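Local coordinates for putative L-alanine-DL-glutamate epimerase (Burkholderia xenovorans LB400, PDB 3SN4), which probably acts as a racemase or epimerase of the mandelate racemase/muconate lactonizing enzyme family, binding magnesium and small dicarboxylates such as 2-oxoglutarate and fumarate, at residues 122-127 against 161-166; 215-220 against 240-245; 266-271 against 284-289. All coordinates share one frame; numbering follows the deposited sequence.

Contact 1 (122-127 against 161-166); sequences YWSHCP and AIKTNI. With AKG (2-oxoglutaric acid), chain C.
Lys-163 NZ donates to the phenol oxygen of Tyr-122, with 2.8 Å between NZ and OH, and to the bound 2-oxoglutarate, with 2.7 Å between NZ and ligand O2. A salt bridge to Glu-245 adds a third grip, so the ammonium is fixed in place beside the ligand carboxylate. The lysine reaches it along the tyrosine ring: CB lies 3.5 Å from Tyr-122 CE1, and CD keeps to the same carbon before the chain bends at chi3 (81°) and carries CE past Ser-124 OG, itself bonded to Glu-343. At the other end of the ligand, His-125 NE2 donates to O3 over 3.2 Å, a somewhat bent bond (152° at the hydrogen) that meets O3 at the ring edge. Asp-345 holds ND1 and Trp-129 stacks on the ring, which probably help to set its orientation.

This pocket opens where strand 118-123 runs beside strand 161-168, at the mouth of the modified TIM barrel of the enolase superfamily. Trp-123 bridges Ile-162 there: Trp-123 N binds Ala-161 O, and Trp-123 O accepts from Lys-163 N, both at 3.0 Å. Farther along segment 122-127, Cys-126 N returns to Lys-163 O at 2.8 Å in an almost straight bond (173°). Cys-126 SG then sits over the centre of the Trp-123 ring while also touching Ile-162 CG2.

Farther out, a water accepts from His-125 N and probably donates to Asn-165 OD1, which also bonds Thr-128; Asn-165 ND2 is taken by Asn-221. The His-125 ring and the Asn-165 amide lie nearly parallel. A cis peptide leads into Pro-127, the N-cap of helix 128-132; Pro-127 CD packs 3.4 Å from Thr-164 OG1, an oxygen bonded to His-202.

Contact 2 (215-220 against 240-245); sequences EILLDL and DLFWVE. With MG (magnesium ion), chain B; AKG (2-oxoglutaric acid), chain C.
Within the beta-alpha-beta unit of strand 215-219, helix 226-235 and strand 243-245, Asp-219 and Glu-245 stand side by side at the C-terminal ends of two parallel barrel strands and share one magnesium ion. Asp-219 OD2 and Glu-245 OE1 each bind it at 2.1 Å; the carboxylates are stacked, 27° between planes, and the cation probably offsets the repulsion of two acids packed so closely. Asn-221 N holds the second oxygen of Asp-219. That of Glu-245, OE2, accepts from Trp-243 NE1 at 2.9 Å on its anti side, a bent bond, besides its salt bridge to Lys-163. Together these two bonds probably limit rotation of the carboxylate.

Backbone bonds join the strands: Leu-218 N to Trp-243 O at 3.0 Å, Glu-245 N to Leu-218 O at 2.7 Å, and Leu-220 N to Glu-245 O. On the metal-bearing face, Leu-217 CD2 makes a CH-pi contact 3.6 Å from the centroid of the six-membered ring of Trp-243, lying over one face of the indole, while CD1 packs on Phe-242 CB. Glu-215 OE1 lies at the Phe-242 ring edge, and Lys-231 of a second subunit makes a cation-pi contact with this ring. Acids at the C-terminal ends of successive barrel strands, holding a magnesium ion that coordinates the substrate carboxylate, are the hallmark of the enolase superfamily; 2-oxoglutarate fills that place here.

Contact 3 (266-271 against 284-289); sequences SSCETL and NAVDVA. With NA (sodium ion), chain E; MG (magnesium ion), chain B; AKG (2-oxoglutaric acid), chain C.
Strand 265-267, helix 273-282 and strand 288-291 form a beta-alpha-beta unit of the barrel, and Ser-266 and Val-288 are paired where its two parallel strands lie together. Ser-267 N donates to Val-288 O at 3.3 Å, a long bond arriving almost in line with the carbonyl. The same oxygen also receives a CA-H contact from Ser-266, whose CB packs 3.9 Å from Val-288 CB. On the face that carries Ser-267, Val-286, from the loop before strand 288-291, points toward the other segment. Its CG1, set anti to the carbonyl carbon (chi1 -62°), meets Ser-267 CB at 3.6 Å and also touches Cys-268 SG. Ser-267 OG turns to Ile-246 O, whereas the Cys-268 side chain packs against Phe-277 of the connecting helix. That helix ends in a Schellman motif at Asn-284, from which the chain swings back to the sheet.

Past Ser-267 the chain leaves the strand: Cys-268 takes a positive phi and begins a type I turn closed by Leu-271 N on Cys-268 O. This turn serves two metals. Glu-269 does not touch segment 284-289; chi1 near 79° starts its side chain between backbone N and carbonyl carbon, and the extended remainder delivers OE2 to the magnesium ion at 2.2 Å, completing a set of acids with Asp-219 and Glu-245. Tyr-249 OH and the Pro-78 carbonyl of a third subunit bind a sodium ion at the subunit boundary; the same ion takes the Thr-270 carbonyl oxygen at 2.8 Å and two waters.

The three contacts reach one barrel sheet, contact 1 through strand 161-168, and their strand ends share one active site. Contacts 1 and 2 lie with centres about 9 Å apart and touch directly, Ile-162 O lying 2.8 Å from Leu-217 N, a probable hydrogen bond. Contacts 2 and 3, about 13 Å between centres, meet through Val-244 O and Ser-266 N at 3.0 Å, probably hydrogen-bonded, and through Glu-245 OE1 and Glu-269 OE2, 2.8 Å apart on the magnesium. Contacts 1 and 3 do not touch, but the ligand spans them: contact 1 holds both its carboxylates, while contacts 2 and 3 supply the acids on the magnesium that its O2 and O5 chelate.

Contact 1 (122-127 against 161-166)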
loop_
_atom_site.group_PDB
_atom_site.type_symbol
_atom_site.label_atom_id
_atom_site.label_comp_id
_atom_site.label_asym_id
_atom_site.label_seq_id
_atom_site.Cartn_x
_atom_site.Cartn_y
_atom_site.Cartn_z
ATOM N N TYR A 122 13.973 -25.605 25.489
ATOM C CA TYR A 122 13.492 -25.004 26.724
ATOM C C TYR A 122 12.511 -25.934 27.429
ATOM O O TYR A 122 11.763 -26.678 26.792
ATOM C CB TYR A 122 12.867 -23.644 26.501
ATOM C CG TYR A 122 11.608 -23.604 25.696
ATOM C CD1 TYR A 122 10.355 -23.559 26.316
ATOM C CD2 TYR A 122 11.654 -23.529 24.304
ATOM C CE1 TYR A 122 9.176 -23.466 25.558
ATOM C CE2 TYR A 122 10.478 -23.447 23.543
ATOM C CZ TYR A 122 9.261 -23.401 24.181
ATOM O OH TYR A 122 8.141 -23.322 23.424
ATOM N N TRP A 123 12.532 -25.859 28.749
ATOM C CA TRP A 123 11.639 -26.636 29.600
ATOM C C TRP A 123 10.334 -25.882 29.683
ATOM O O TRP A 123 10.239 -24.837 30.340
ATOM C CB TRP A 123 12.261 -26.811 30.976
ATOM C CG TRP A 123 11.394 -27.473 32.030
ATOM C CD1 TRP A 123 10.056 -27.705 31.987
ATOM C CD2 TRP A 123 11.833 -27.905 33.322
ATOM N NE1 TRP A 123 9.632 -28.288 33.160
ATOM C CE2 TRP A 123 10.706 -28.413 33.999
ATOM C CE3 TRP A 123 13.073 -27.921 33.967
ATOM C CZ2 TRP A 123 10.780 -28.930 35.301
ATOM C CZ3 TRP A 123 13.153 -28.440 35.255
ATOM C CH2 TRP A 123 12.013 -28.943 35.907
ATOM N N SER A 124 9.347 -26.408 28.974
ATOM C CA SER A 124 8.095 -25.720 28.779
ATOM C C SER A 124 7.141 -26.049 29.887
ATOM O O SER A 124 7.347 -27.024 30.625
ATOM C CB SER A 124 7.481 -26.109 27.436
ATOM O OG SER A 124 6.403 -25.249 27.182
ATOM N N HIS A 125 6.101 -25.214 30.015
ATOM C CA HIS A 125 5.097 -25.338 31.080
ATOM C C HIS A 125 5.754 -25.485 32.445
ATOM O O HIS A 125 5.433 -26.391 33.213
ATOM C CB HIS A 125 4.174 -26.528 30.790
ATOM C CG HIS A 125 3.413 -26.366 29.525
ATOM N ND1 HIS A 125 3.808 -26.943 28.340
ATOM C CD2 HIS A 125 2.321 -25.617 29.240
ATOM C CE1 HIS A 125 2.975 -26.580 27.381
ATOM N NE2 HIS A 125 2.064 -25.779 27.902
ATOM N N CYS A 126 6.684 -24.575 32.717
ATOM C CA CYS A 126 7.485 -24.595 33.911
ATOM C C CYS A 126 7.312 -23.241 34.612
ATOM O O CYS A 126 7.905 -22.239 34.166
ATOM C CB CYS A 126 8.945 -24.815 33.504
ATOM S SG CYS A 126 10.180 -24.628 34.834
ATOM N N PRO A 127 6.544 -23.191 35.727
ATOM C CA PRO A 127 5.957 -24.277 36.532
ATOM C C PRO A 127 4.499 -24.613 36.220
ATOM O O PRO A 127 3.822 -25.205 37.052
ATOM C CB PRO A 127 6.073 -23.734 37.953
ATOM C CG PRO A 127 6.055 -22.219 37.801
ATOM C CD PRO A 127 6.269 -21.883 36.344
ATOM N N ALA A 161 16.755 -22.547 29.384
ATOM C CA ALA A 161 15.557 -21.729 29.197
ATOM C C ALA A 161 14.337 -22.434 29.772
ATOM O O ALA A 161 14.296 -23.652 29.816
ATOM C CB ALA A 161 15.345 -21.421 27.694
ATOM N N ILE A 162 13.363 -21.649 30.229
ATOM C CA ILE A 162 12.107 -22.155 30.780
ATOM C C ILE A 162 10.950 -21.285 30.256
ATOM O O ILE A 162 11.156 -20.109 29.943
ATOM C CB ILE A 162 12.108 -22.162 32.345
ATOM C CG1 ILE A 162 12.166 -20.753 32.919
ATOM C CG2 ILE A 162 13.255 -23.016 32.893
ATOM C CD1 ILE A 162 12.208 -20.728 34.436
ATOM N N LYS A 163 9.757 -21.871 30.140
ATOM C CA LYS A 163 8.565 -21.121 29.702
ATOM C C LYS A 163 7.416 -21.267 30.682
ATOM O O LYS A 163 7.032 -22.390 31.031
ATOM C CB LYS A 163 8.094 -21.554 28.312
ATOM C CG LYS A 163 7.096 -20.570 27.702
ATOM C CD LYS A 163 6.830 -20.783 26.212
ATOM C CE LYS A 163 5.811 -21.916 25.965
ATOM N NZ LYS A 163 5.765 -22.336 24.527
ATOM N N THR A 164 6.841 -20.132 31.078
ATOM C CA THR A 164 5.699 -20.091 31.984
ATOM C C THR A 164 4.511 -19.438 31.303
ATOM O O THR A 164 4.607 -18.968 30.156
ATOM C CB THR A 164 6.053 -19.331 33.263
ATOM O OG1 THR A 164 5.037 -19.543 34.259
ATOM C CG2 THR A 164 6.250 -17.841 32.979
ATOM N N ASN A 165 3.386 -19.437 32.003
ATOM C CA ASN A 165 2.126 -18.878 31.499
ATOM C C ASN A 165 1.611 -17.814 32.481
ATOM O O ASN A 165 2.423 -17.159 33.103
ATOM C CB ASN A 165 1.117 -19.994 31.249
ATOM C CG ASN A 165 1.649 -21.036 30.313
ATOM O OD1 ASN A 165 2.436 -21.905 30.716
ATOM N ND2 ASN A 165 1.218 -20.980 29.051
ATOM N N ILE A 166 0.298 -17.610 32.593
ATOM C CA ILE A 166 -0.255 -16.555 33.435
ATOM C C ILE A 166 -0.952 -17.197 34.626
ATOM O O ILE A 166 -1.760 -18.119 34.442
ATOM C CB ILE A 166 -1.279 -15.661 32.665
ATOM C CG1 ILE A 166 -0.755 -15.248 31.269
ATOM C CG2 ILE A 166 -1.611 -14.420 33.476
ATOM C CD1 ILE A 166 -1.866 -14.755 30.281
HETATM C C1 AKG C . 2.600 -24.258 24.036
HETATM O O1 AKG C . 3.046 -25.417 24.277
HETATM O O2 AKG C . 3.389 -23.316 23.708
HETATM C C2 AKG C . 1.138 -23.984 24.099
HETATM O O5 AKG C . 0.716 -22.832 24.025
HETATM C C3 AKG C . 0.088 -25.068 24.168
HETATM C C4 AKG C . -0.492 -25.465 25.537
HETATM C C5 AKG C . -1.065 -24.432 26.493
HETATM O O3 AKG C . -0.247 -23.723 27.127
HETATM O O4 AKG C . -2.318 -24.364 26.664
HETATM O O HOH W 1 4.552 -22.862 29.005
#

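Contact 2 (215-220 against 240-245)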
loop_
_atom_site.group_PDB
_atom_site.type_symbol
_atom_site.label_atom_id
_atom_site.label_comp_id
_atom_site.label_asym_id
_atom_site.label_seq_id
_atom_site.Cartn_x
_atom_site.Cartn_y
_atom_site.Cartn_z
ATOM N N GLU A 215 17.219 -18.436 30.457
ATOM C CA GLU A 215 16.313 -17.589 29.697
ATOM C C GLU A 215 14.890 -17.880 30.119
ATOM O O GLU A 215 14.552 -19.025 30.396
ATOM C CB GLU A 215 16.482 -17.806 28.197
ATOM C CG GLU A 215 17.845 -17.450 27.633
ATOM C CD GLU A 215 18.025 -15.977 27.310
ATOM O OE1 GLU A 215 17.025 -15.212 27.220
ATOM O OE2 GLU A 215 19.200 -15.584 27.131
ATOM N N ILE A 216 14.049 -16.842 30.144
ATOM C CA ILE A 216 12.662 -16.986 30.519
ATOM C C ILE A 216 11.774 -16.590 29.354
ATOM O O ILE A 216 11.899 -15.478 28.813
ATOM C CB ILE A 216 12.321 -16.120 31.735
ATOM C CG1 ILE A 216 13.160 -16.539 32.960
ATOM C CG2 ILE A 216 10.843 -16.189 32.053
ATOM C CD1 ILE A 216 12.854 -15.686 34.210
ATOM N N LEU A 217 10.912 -17.523 28.972
ATOM C CA LEU A 217 9.936 -17.334 27.939
ATOM C C LEU A 217 8.577 -17.145 28.620
ATOM O O LEU A 217 8.319 -17.744 29.660
ATOM C CB LEU A 217 9.897 -18.556 27.017
ATOM C CG LEU A 217 11.088 -18.757 26.059
ATOM C CD1 LEU A 217 12.366 -19.122 26.813
ATOM C CD2 LEU A 217 10.785 -19.806 25.000
ATOM N N LEU A 218 7.712 -16.324 28.020
ATOM C CA LEU A 218 6.359 -16.122 28.524
ATOM C C LEU A 218 5.368 -16.428 27.413
ATOM O O LEU A 218 5.475 -15.879 26.306
ATOM C CB LEU A 218 6.189 -14.694 29.025
ATOM C CG LEU A 218 4.839 -14.232 29.595
ATOM C CD1 LEU A 218 4.392 -15.018 30.852
ATOM C CD2 LEU A 218 4.917 -12.749 29.874
ATOM N N ASP A 219 4.401 -17.301 27.714
ATOM C CA ASP A 219 3.321 -17.624 26.776
ATOM C C ASP A 219 2.024 -17.044 27.297
ATOM O O ASP A 219 1.593 -17.357 28.414
ATOM C CB ASP A 219 3.218 -19.131 26.578
ATOM C CG ASP A 219 2.388 -19.535 25.358
ATOM O OD1 ASP A 219 1.609 -18.723 24.792
ATOM O OD2 ASP A 219 2.504 -20.720 24.975
ATOM N N LEU A 220 1.428 -16.174 26.476
ATOM C CA LEU A 220 0.136 -15.543 26.753
ATOM C C LEU A 220 -1.014 -16.172 25.954
ATOM O O LEU A 220 -2.178 -15.796 26.136
ATOM C CB LEU A 220 0.240 -14.039 26.463
ATOM C CG LEU A 220 1.389 -13.286 27.194
ATOM C CD1 LEU A 220 1.503 -11.820 26.660
ATOM C CD2 LEU A 220 1.174 -13.320 28.699
ATOM N N ASP A 240 13.810 -9.200 31.255
ATOM C CA ASP A 240 14.591 -9.805 30.179
ATOM C C ASP A 240 13.902 -11.096 29.752
ATOM O O ASP A 240 14.043 -12.130 30.394
ATOM C CB ASP A 240 16.030 -10.081 30.635
ATOM C CG ASP A 240 16.849 -10.797 29.577
ATOM O OD1 ASP A 240 16.585 -10.586 28.360
ATOM O OD2 ASP A 240 17.761 -11.565 29.970
ATOM N N LEU A 241 13.128 -11.016 28.680
ATOM C CA LEU A 241 12.361 -12.161 28.187
ATOM C C LEU A 241 12.908 -12.642 26.835
ATOM O O LEU A 241 13.123 -11.830 25.933
ATOM C CB LEU A 241 10.877 -11.782 28.109
ATOM C CG LEU A 241 10.281 -11.331 29.459
ATOM C CD1 LEU A 241 8.858 -10.750 29.342
ATOM C CD2 LEU A 241 10.297 -12.514 30.397
ATOM N N PHE A 242 13.169 -13.951 26.733
ATOM C CA PHE A 242 13.640 -14.623 25.507
ATOM C C PHE A 242 12.605 -14.454 24.374
ATOM O O PHE A 242 12.961 -14.116 23.239
ATOM C CB PHE A 242 13.900 -16.101 25.849
ATOM C CG PHE A 242 14.409 -16.949 24.719
ATOM C CD1 PHE A 242 15.753 -17.245 24.604
ATOM C CD2 PHE A 242 13.537 -17.522 23.817
ATOM C CE1 PHE A 242 16.229 -18.078 23.573
ATOM C CE2 PHE A 242 14.000 -18.347 22.788
ATOM C CZ PHE A 242 15.331 -18.644 22.677
ATOM N N TRP A 243 11.340 -14.701 24.694
ATOM C CA TRP A 243 10.228 -14.286 23.853
ATOM C C TRP A 243 8.954 -14.162 24.646
ATOM O O TRP A 243 8.863 -14.680 25.758
ATOM C CB TRP A 243 10.037 -15.183 22.625
ATOM C CG TRP A 243 9.370 -16.513 22.796
ATOM C CD1 TRP A 243 8.278 -16.819 23.555
ATOM C CD2 TRP A 243 9.722 -17.711 22.108
ATOM N NE1 TRP A 243 7.955 -18.151 23.413
ATOM C CE2 TRP A 243 8.822 -18.711 22.511
ATOM C CE3 TRP A 243 10.735 -18.040 21.204
ATOM C CZ2 TRP A 243 8.904 -20.013 22.049
ATOM C CZ3 TRP A 243 10.813 -19.338 20.746
ATOM C CH2 TRP A 243 9.894 -20.305 21.162
ATOM N N VAL A 244 7.991 -13.445 24.062
ATOM C CA VAL A 244 6.611 -13.437 24.520
ATOM C C VAL A 244 5.762 -14.010 23.395
ATOM O O VAL A 244 5.810 -13.542 22.254
ATOM C CB VAL A 244 6.113 -12.053 24.881
ATOM C CG1 VAL A 244 4.679 -12.120 25.436
ATOM C CG2 VAL A 244 7.036 -11.370 25.911
ATOM N N GLU A 245 5.009 -15.041 23.740
ATOM C CA GLU A 245 4.272 -15.842 22.802
ATOM C C GLU A 245 2.826 -15.422 22.860
ATOM O O GLU A 245 2.224 -15.348 23.939
ATOM C CB GLU A 245 4.435 -17.299 23.190
ATOM C CG GLU A 245 4.019 -18.347 22.164
ATOM C CD GLU A 245 4.522 -19.740 22.580
ATOM O OE1 GLU A 245 3.865 -20.724 22.240
ATOM O OE2 GLU A 245 5.563 -19.850 23.265
HETATM MG MG MG B . 2.118 -21.550 23.070
HETATM C C1 AKG C . 2.600 -24.258 24.036
HETATM O O1 AKG C . 3.046 -25.417 24.277
HETATM O O2 AKG C . 3.389 -23.316 23.708
HETATM C C2 AKG C . 1.138 -23.984 24.099
HETATM O O5 AKG C . 0.716 -22.832 24.025
HETATM C C3 AKG C . 0.088 -25.068 24.168
HETATM C C4 AKG C . -0.492 -25.465 25.537
HETATM C C5 AKG C . -1.065 -24.432 26.493
HETATM O O3 AKG C . -0.247 -23.723 27.127
HETATM O O4 AKG C . -2.318 -24.364 26.664
HETATM O O HOH W 2 15.285 -14.318 29.739
HETATM O O HOH W 3 16.569 -12.828 26.888
HETATM O O HOH W 4 0.858 -20.022 22.572
#

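Contact 3 (266-271 against 284-289)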
loop_
_atom_site.group_PDB
_atom_site.type_symbol
_atom_site.label_atom_id
_atom_site.label_comp_id
_atom_site.label_asym_id
_atom_site.label_seq_id
_atom_site.Cartn_x
_atom_site.Cartn_y
_atom_site.Cartn_z
ATOM N N SER A 266 6.820 -14.346 19.540
ATOM C CA SER A 266 6.550 -15.562 18.813
ATOM C C SER A 266 5.046 -15.842 18.700
ATOM O O SER A 266 4.241 -15.412 19.528
ATOM C CB SER A 266 7.261 -16.733 19.496
ATOM O OG SER A 266 6.753 -16.972 20.782
ATOM N N SER A 267 4.675 -16.581 17.670
ATOM C CA SER A 267 3.272 -16.946 17.439
ATOM C C SER A 267 3.233 -18.055 16.401
ATOM O O SER A 267 4.276 -18.564 16.006
ATOM C CB SER A 267 2.468 -15.730 16.924
ATOM O OG SER A 267 1.052 -15.971 16.898
ATOM N N CYS A 268 2.006 -18.393 15.980
ATOM C CA CYS A 268 1.693 -19.263 14.837
ATOM C C CYS A 268 1.493 -20.755 15.127
ATOM O O CYS A 268 1.294 -21.510 14.182
ATOM C CB CYS A 268 2.716 -19.140 13.735
ATOM S SG CYS A 268 3.085 -17.425 13.229
ATOM N N GLU A 269 1.543 -21.176 16.388
ATOM C CA GLU A 269 1.500 -22.604 16.727
ATOM C C GLU A 269 0.235 -23.301 16.258
ATOM O O GLU A 269 0.187 -24.538 16.162
ATOM C CB GLU A 269 1.690 -22.835 18.242
ATOM C CG GLU A 269 0.456 -22.580 19.105
ATOM C CD GLU A 269 0.725 -22.615 20.611
ATOM O OE1 GLU A 269 -0.247 -22.867 21.363
ATOM O OE2 GLU A 269 1.881 -22.388 21.054
ATOM N N THR A 270 -0.824 -22.534 16.027
ATOM C CA THR A 270 -2.090 -23.133 15.628
ATOM C C THR A 270 -2.340 -23.044 14.140
ATOM O O THR A 270 -3.419 -23.402 13.699
ATOM C CB THR A 270 -3.320 -22.500 16.398
ATOM O OG1 THR A 270 -3.479 -21.128 16.037
ATOM C CG2 THR A 270 -3.153 -22.635 17.914
ATOM N N LEU A 271 -1.370 -22.592 13.356
ATOM C CA LEU A 271 -1.607 -22.325 11.954
ATOM C C LEU A 271 -1.208 -23.483 11.061
ATOM O O LEU A 271 -0.273 -24.242 11.383
ATOM C CB LEU A 271 -0.827 -21.093 11.533
ATOM C CG LEU A 271 -1.130 -19.794 12.254
ATOM C CD1 LEU A 271 -0.350 -18.668 11.556
ATOM C CD2 LEU A 271 -2.619 -19.505 12.266
ATOM N N ASN A 284 4.813 -8.408 9.146
ATOM C CA ASN A 284 5.908 -8.249 10.143
ATOM C C ASN A 284 5.462 -8.581 11.556
ATOM O O ASN A 284 5.870 -7.911 12.528
ATOM C CB ASN A 284 6.461 -6.818 10.175
ATOM C CG ASN A 284 7.270 -6.489 8.982
ATOM O OD1 ASN A 284 8.061 -7.304 8.526
ATOM N ND2 ASN A 284 7.108 -5.253 8.466
ATOM N N ALA A 285 4.659 -9.631 11.688
ATOM C CA ALA A 285 3.972 -9.858 12.948
ATOM C C ALA A 285 4.823 -10.606 13.968
ATOM O O ALA A 285 4.528 -10.544 15.163
ATOM C CB ALA A 285 2.614 -10.587 12.715
ATOM N N VAL A 286 5.868 -11.311 13.523
ATOM C CA VAL A 286 6.630 -12.183 14.444
ATOM C C VAL A 286 8.155 -12.103 14.318
ATOM O O VAL A 286 8.729 -11.908 13.231
ATOM C CB VAL A 286 6.215 -13.688 14.325
ATOM C CG1 VAL A 286 4.733 -13.918 14.710
ATOM C CG2 VAL A 286 6.554 -14.278 12.947
ATOM N N ASP A 287 8.802 -12.295 15.464
ATOM C CA ASP A 287 10.238 -12.580 15.514
ATOM C C ASP A 287 10.495 -14.057 15.231
ATOM O O ASP A 287 11.422 -14.401 14.478
ATOM C CB ASP A 287 10.808 -12.200 16.891
ATOM C CG ASP A 287 10.882 -10.702 17.103
ATOM O OD1 ASP A 287 11.896 -10.122 16.730
ATOM O OD2 ASP A 287 9.936 -10.080 17.646
ATOM N N VAL A 288 9.718 -14.932 15.886
ATOM C CA VAL A 288 9.819 -16.377 15.745
ATOM C C VAL A 288 8.484 -17.033 15.362
ATOM O O VAL A 288 7.473 -16.731 15.966
ATOM C CB VAL A 288 10.281 -16.975 17.082
ATOM C CG1 VAL A 288 10.328 -18.469 17.003
ATOM C CG2 VAL A 288 11.659 -16.390 17.466
ATOM N N ALA A 289 8.500 -17.927 14.373
ATOM C CA ALA A 289 7.336 -18.702 13.983
ATOM C C ALA A 289 7.371 -20.068 14.640
ATOM O O ALA A 289 8.300 -20.866 14.428
ATOM C CB ALA A 289 7.235 -18.859 12.459
HETATM NA NA NA E . -5.999 -22.462 13.752
HETATM MG MG MG B . 2.118 -21.550 23.070
HETATM C C1 AKG C . 2.600 -24.258 24.036
HETATM O O1 AKG C . 3.046 -25.417 24.277
HETATM O O2 AKG C . 3.389 -23.316 23.708
HETATM C C2 AKG C . 1.138 -23.984 24.099
HETATM O O5 AKG C . 0.716 -22.832 24.025
HETATM C C3 AKG C . 0.088 -25.068 24.168
HETATM C C4 AKG C . -0.492 -25.465 25.537
HETATM C C5 AKG C . -1.065 -24.432 26.493
HETATM O O3 AKG C . -0.247 -23.723 27.127
HETATM O O4 AKG C . -2.318 -24.364 26.664
HETATM O O HOH W 4 0.858 -20.022 22.572
HETATM O O HOH W 5 -7.626 -23.983 12.654
HETATM O O HOH W 6 -5.975 -21.092 11.571
#